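Local coordinates for DNA polymerase III subunit beta (Pseudomonas aeruginosa, PDB 4TSZ), which confers DNA tethering and processivity on DNA polymerases and other proteins, at residues Asp141-Ala146 with Leu168-Thr173; Ile319-Ser324 with Tyr361-Met366. All coordinates share one frame; numbering follows the deposited sequence.

How the contacts relate
Contact 1 lies in the central domain and contact 2 in the C-terminal domain, their centres about 17 Å apart, yet both reach one eight-stranded antiparallel sheet that runs across the two domains. Strands 167-173 and 359-363 belong to it, with strand 177-184 between them. Tyr361 joins the pair directly: its OH lies 2.9 Å from Arg142 O, a probable hydrogen bond, and its ring packs against Phe145. All touching residues of contact 1 are buried, and small side chains meet backbone oxygens there. Contact 2 lies farther from the chain centre and combines a buried aromatic core with a partly exposed margin. The bound peptide meets Thr173 in contact 1 and five residues in contact 2.

Contact 1 of 2, residues Asp141-Ala146 with Leu168-Thr173; sequences DRTSFA and LRSVAT
Thr143 and Ala146 lay the turn after helix 133-141 against Ser170 and Ala172 on strand 167-173, packing the turn that follows the helix on one face of the antiparallel sheet in the central domain of this DNA polymerase III beta subunit. Thr143 comes in by its methyl: CG2, placed beside its own backbone N, rests 3.4 Å from Ser170 OG. That leaves OG1 between N and the carbonyl carbon (chi1 67°), where it donates to Leu139 O in the helix. Ser170 OG, in the same kind of position (chi1 57°), reaches the same Leu139 O from the strand, so one carbonyl gathers the two buried hydroxyls and ties helix to sheet.

Two residues further along the strand, Ala172 presents its methyl to the turn. Its CB sits 3.3 Å from Thr143 O, an oxygen that also accepts the backbone bond from Ala146 N (3.1 Å), as befits the tight 3-10 turn. Ala146 answers with its own methyl, whose CB lies 4.0 Å from Ala172 CB and 3.5 Å from Ala172 O. Val171, between the two inward-pointing residues, turns its side chain to the other face of the sheet and packs on Phe243. The residues that meet are all small, consistent with the close approach of the backbones: Ala146 O lies 3.1 Å from Thr173 C.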
# COMPACT_ATOMS: atom_id res chain seq x y z
N ASP E 141 20.45 5.89 -6.26
CA ASP E 141 19.58 6.34 -5.18
C ASP E 141 19.82 7.79 -4.74
O ASP E 141 18.87 8.44 -4.32
CB ASP E 141 19.64 5.39 -3.97
CG ASP E 141 19.02 4.01 -4.20
OD1 ASP E 141 18.25 3.85 -5.18
OD2 ASP E 141 19.29 3.10 -3.39
N ARG E 142 21.05 8.31 -4.88
CA ARG E 142 21.33 9.71 -4.52
C ARG E 142 20.82 10.69 -5.57
O ARG E 142 20.78 11.89 -5.30
CB ARG E 142 22.84 9.96 -4.24
CG ARG E 142 23.41 9.31 -2.98
CD ARG E 142 22.93 9.94 -1.70
NE ARG E 142 23.37 9.19 -0.52
CZ ARG E 142 24.43 9.50 0.22
NH1 ARG E 142 25.19 10.54 -0.10
NH2 ARG E 142 24.75 8.76 1.27
N THR E 143 20.47 10.21 -6.78
CA THR E 143 20.08 11.10 -7.87
C THR E 143 18.76 10.84 -8.57
O THR E 143 18.27 11.76 -9.23
CB THR E 143 21.20 11.15 -8.94
OG1 THR E 143 21.29 9.87 -9.57
CG2 THR E 143 22.56 11.58 -8.37
N SER E 144 18.21 9.61 -8.48
CA SER E 144 17.02 9.17 -9.23
C SER E 144 15.76 10.02 -9.16
O SER E 144 15.05 10.11 -10.16
CB SER E 144 16.70 7.69 -9.01
OG SER E 144 16.21 7.44 -7.71
N PHE E 145 15.53 10.70 -8.02
CA PHE E 145 14.36 11.58 -7.82
C PHE E 145 14.35 12.76 -8.81
O PHE E 145 13.28 13.30 -9.08
CB PHE E 145 14.34 12.10 -6.38
CG PHE E 145 15.43 13.12 -6.08
CD1 PHE E 145 15.24 14.47 -6.35
CD2 PHE E 145 16.66 12.72 -5.57
CE1 PHE E 145 16.25 15.40 -6.12
CE2 PHE E 145 17.68 13.65 -5.33
CZ PHE E 145 17.45 14.99 -5.58
N ALA E 146 15.54 13.20 -9.32
CA ALA E 146 15.66 14.36 -10.21
C ALA E 146 15.38 14.08 -11.67
O ALA E 146 15.24 15.03 -12.44
CB ALA E 146 17.00 15.06 -10.04
N LEU E 168 33.18 7.38 -11.78
CA LEU E 168 31.86 7.02 -12.28
C LEU E 168 30.92 8.05 -11.68
O LEU E 168 30.95 8.30 -10.47
CB LEU E 168 31.44 5.58 -11.92
CG LEU E 168 30.08 5.10 -12.45
CD1 LEU E 168 29.96 5.21 -13.97
CD2 LEU E 168 29.80 3.69 -12.01
N ARG E 169 30.12 8.69 -12.54
CA ARG E 169 29.21 9.74 -12.14
C ARG E 169 27.81 9.52 -12.69
O ARG E 169 27.65 9.11 -13.84
CB ARG E 169 29.77 11.10 -12.60
CG ARG E 169 28.80 12.28 -12.51
CD ARG E 169 29.41 13.55 -13.04
NE ARG E 169 30.47 14.04 -12.16
CZ ARG E 169 31.20 15.12 -12.40
NH1 ARG E 169 30.99 15.86 -13.48
NH2 ARG E 169 32.14 15.49 -11.54
N SER E 170 26.80 9.82 -11.86
CA SER E 170 25.40 9.78 -12.24
C SER E 170 24.89 11.21 -12.27
O SER E 170 25.25 12.00 -11.41
CB SER E 170 24.59 8.92 -11.27
OG SER E 170 24.70 9.39 -9.94
N VAL E 171 24.09 11.55 -13.30
CA VAL E 171 23.45 12.87 -13.44
C VAL E 171 21.98 12.64 -13.83
O VAL E 171 21.69 11.86 -14.74
CB VAL E 171 24.17 13.88 -14.40
CG1 VAL E 171 23.52 15.27 -14.30
CG2 VAL E 171 25.67 13.98 -14.12
N ALA E 172 21.07 13.32 -13.13
CA ALA E 172 19.63 13.29 -13.38
C ALA E 172 19.10 14.73 -13.30
O ALA E 172 19.51 15.49 -12.43
CB ALA E 172 18.93 12.41 -12.37
N THR E 173 18.22 15.10 -14.23
CA THR E 173 17.61 16.43 -14.30
C THR E 173 16.27 16.42 -15.03
O THR E 173 16.05 15.58 -15.91
CB THR E 173 18.60 17.49 -14.86
OG1 THR E 173 18.02 18.79 -14.75
CG2 THR E 173 19.04 17.20 -16.30

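Contact 2 of 2, residues Ile319-Ser324 with Tyr361-Met366; sequences IGFNVS and YVVMPM
Phe321, Val363 and Pro365 form the tight side of this contact, where the end of strand 317-322 meets the chain leaving strand 359-363. The Phe321 ring, with CG beside its own backbone N (chi1 -80°), brings its CD1-CE1 side to both residues. Pro365 CB lies over one face, offset toward the rim, 4.0 Å from Phe321 CE1. At the ring edge, in plane, Val363 O approaches CE1 to 3.3 Å, while Val363 CG1 touches Phe321 CD1 at 3.7 Å. Ile319 adds its CG1 against Pro365 CB, and Leu326 of helix 323-330 packs on the same phenyl ring.

One direct backbone bond joins the segments: Met366 N donates to Gly320 O over 2.8 Å, nearly straight at 168° but from above the carbonyl plane. The Met366 side chain is closely packed too: its chain folds at the last torsion (chi3 69°), and SD rests 3.5 Å from Asn322 N.

The looser side lies between the partly exposed Asn322 and Met364. A water bridges the backbones there, accepting from Asn322 N and donating to Met364 O, each at 2.8 Å. Asn322 OD1 caps helix 323-330 at Tyr325 N.

The bound peptide packs on Asn322, Val362, Met364 and Met366 and hydrogen-bonds to the backbone of Pro365, whose carbonyl can only accept, which marks the contact as one wall of the peptide-binding site of bacterial beta subunits.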
# COMPACT_ATOMS: atom_id res chain seq x y z
N ILE E 319 14.06 34.62 -1.51
CA ILE E 319 14.04 33.70 -2.65
C ILE E 319 12.87 32.70 -2.57
O ILE E 319 12.51 32.26 -1.49
CB ILE E 319 15.45 33.03 -2.83
CG1 ILE E 319 15.59 32.25 -4.17
CG2 ILE E 319 15.89 32.21 -1.59
CD1 ILE E 319 17.03 31.96 -4.61
N GLY E 320 12.28 32.42 -3.73
CA GLY E 320 11.17 31.48 -3.85
C GLY E 320 11.61 30.13 -4.36
O GLY E 320 12.48 30.05 -5.22
N PHE E 321 11.03 29.06 -3.82
CA PHE E 321 11.36 27.69 -4.22
C PHE E 321 10.17 26.77 -4.16
O PHE E 321 9.26 26.97 -3.34
CB PHE E 321 12.46 27.08 -3.32
CG PHE E 321 13.86 27.50 -3.63
CD1 PHE E 321 14.52 27.00 -4.75
CD2 PHE E 321 14.54 28.39 -2.80
CE1 PHE E 321 15.83 27.40 -5.05
CE2 PHE E 321 15.85 28.78 -3.10
CZ PHE E 321 16.48 28.29 -4.23
N ASN E 322 10.21 25.72 -4.99
CA ASN E 322 9.21 24.66 -4.93
C ASN E 322 9.69 23.81 -3.73
O ASN E 322 10.83 23.31 -3.74
CB ASN E 322 9.19 23.86 -6.25
CG ASN E 322 8.32 22.61 -6.24
OD1 ASN E 322 8.32 21.82 -5.30
ND2 ASN E 322 7.61 22.34 -7.31
N VAL E 323 8.85 23.73 -2.67
CA VAL E 323 9.15 23.02 -1.42
C VAL E 323 9.40 21.52 -1.61
O VAL E 323 10.25 20.96 -0.92
CB VAL E 323 8.16 23.37 -0.26
CG1 VAL E 323 6.75 22.85 -0.54
CG2 VAL E 323 8.68 22.89 1.09
N SER E 324 8.66 20.88 -2.55
CA SER E 324 8.83 19.47 -2.88
C SER E 324 10.24 19.22 -3.42
O SER E 324 10.85 18.23 -3.03
CB SER E 324 7.77 19.00 -3.87
OG SER E 324 6.47 19.12 -3.30
N TYR E 361 23.49 19.04 -5.69
CA TYR E 361 22.08 19.23 -6.04
C TYR E 361 21.83 20.66 -6.41
O TYR E 361 22.22 21.57 -5.70
CB TYR E 361 21.16 18.79 -4.89
CG TYR E 361 21.45 17.37 -4.46
CD1 TYR E 361 20.90 16.29 -5.14
CD2 TYR E 361 22.36 17.10 -3.43
CE1 TYR E 361 21.23 14.97 -4.81
CE2 TYR E 361 22.69 15.79 -3.08
CZ TYR E 361 22.12 14.73 -3.77
OH TYR E 361 22.42 13.44 -3.42
N VAL E 362 21.20 20.87 -7.57
CA VAL E 362 20.93 22.20 -8.10
C VAL E 362 19.42 22.39 -8.19
O VAL E 362 18.74 21.53 -8.73
CB VAL E 362 21.63 22.39 -9.47
CG1 VAL E 362 21.43 23.80 -10.00
CG2 VAL E 362 23.12 22.06 -9.38
N VAL E 363 18.89 23.49 -7.62
CA VAL E 363 17.46 23.77 -7.66
C VAL E 363 17.25 25.19 -8.19
O VAL E 363 17.66 26.14 -7.53
CB VAL E 363 16.72 23.55 -6.30
CG1 VAL E 363 15.21 23.76 -6.46
CG2 VAL E 363 17.00 22.18 -5.71
N MET E 364 16.59 25.33 -9.36
CA MET E 364 16.25 26.65 -9.89
C MET E 364 15.13 27.24 -9.02
O MET E 364 14.21 26.52 -8.63
CB MET E 364 15.76 26.59 -11.36
CG MET E 364 16.87 26.57 -12.38
SD MET E 364 18.11 27.92 -12.25
CE MET E 364 17.21 29.26 -12.96
N PRO E 365 15.20 28.55 -8.71
CA PRO E 365 14.13 29.15 -7.90
C PRO E 365 12.83 29.41 -8.67
O PRO E 365 12.72 29.11 -9.86
CB PRO E 365 14.77 30.46 -7.42
CG PRO E 365 15.70 30.84 -8.50
CD PRO E 365 16.22 29.55 -9.08
N MET E 366 11.84 29.97 -7.97
CA MET E 366 10.54 30.39 -8.49
C MET E 366 10.47 31.91 -8.35
O MET E 366 11.01 32.46 -7.38
CB MET E 366 9.40 29.77 -7.68
CG MET E 366 9.20 28.29 -7.88
SD MET E 366 7.93 27.64 -6.77
CE MET E 366 6.46 28.39 -7.44
O HOH W 1 11.87 25.85 -7.26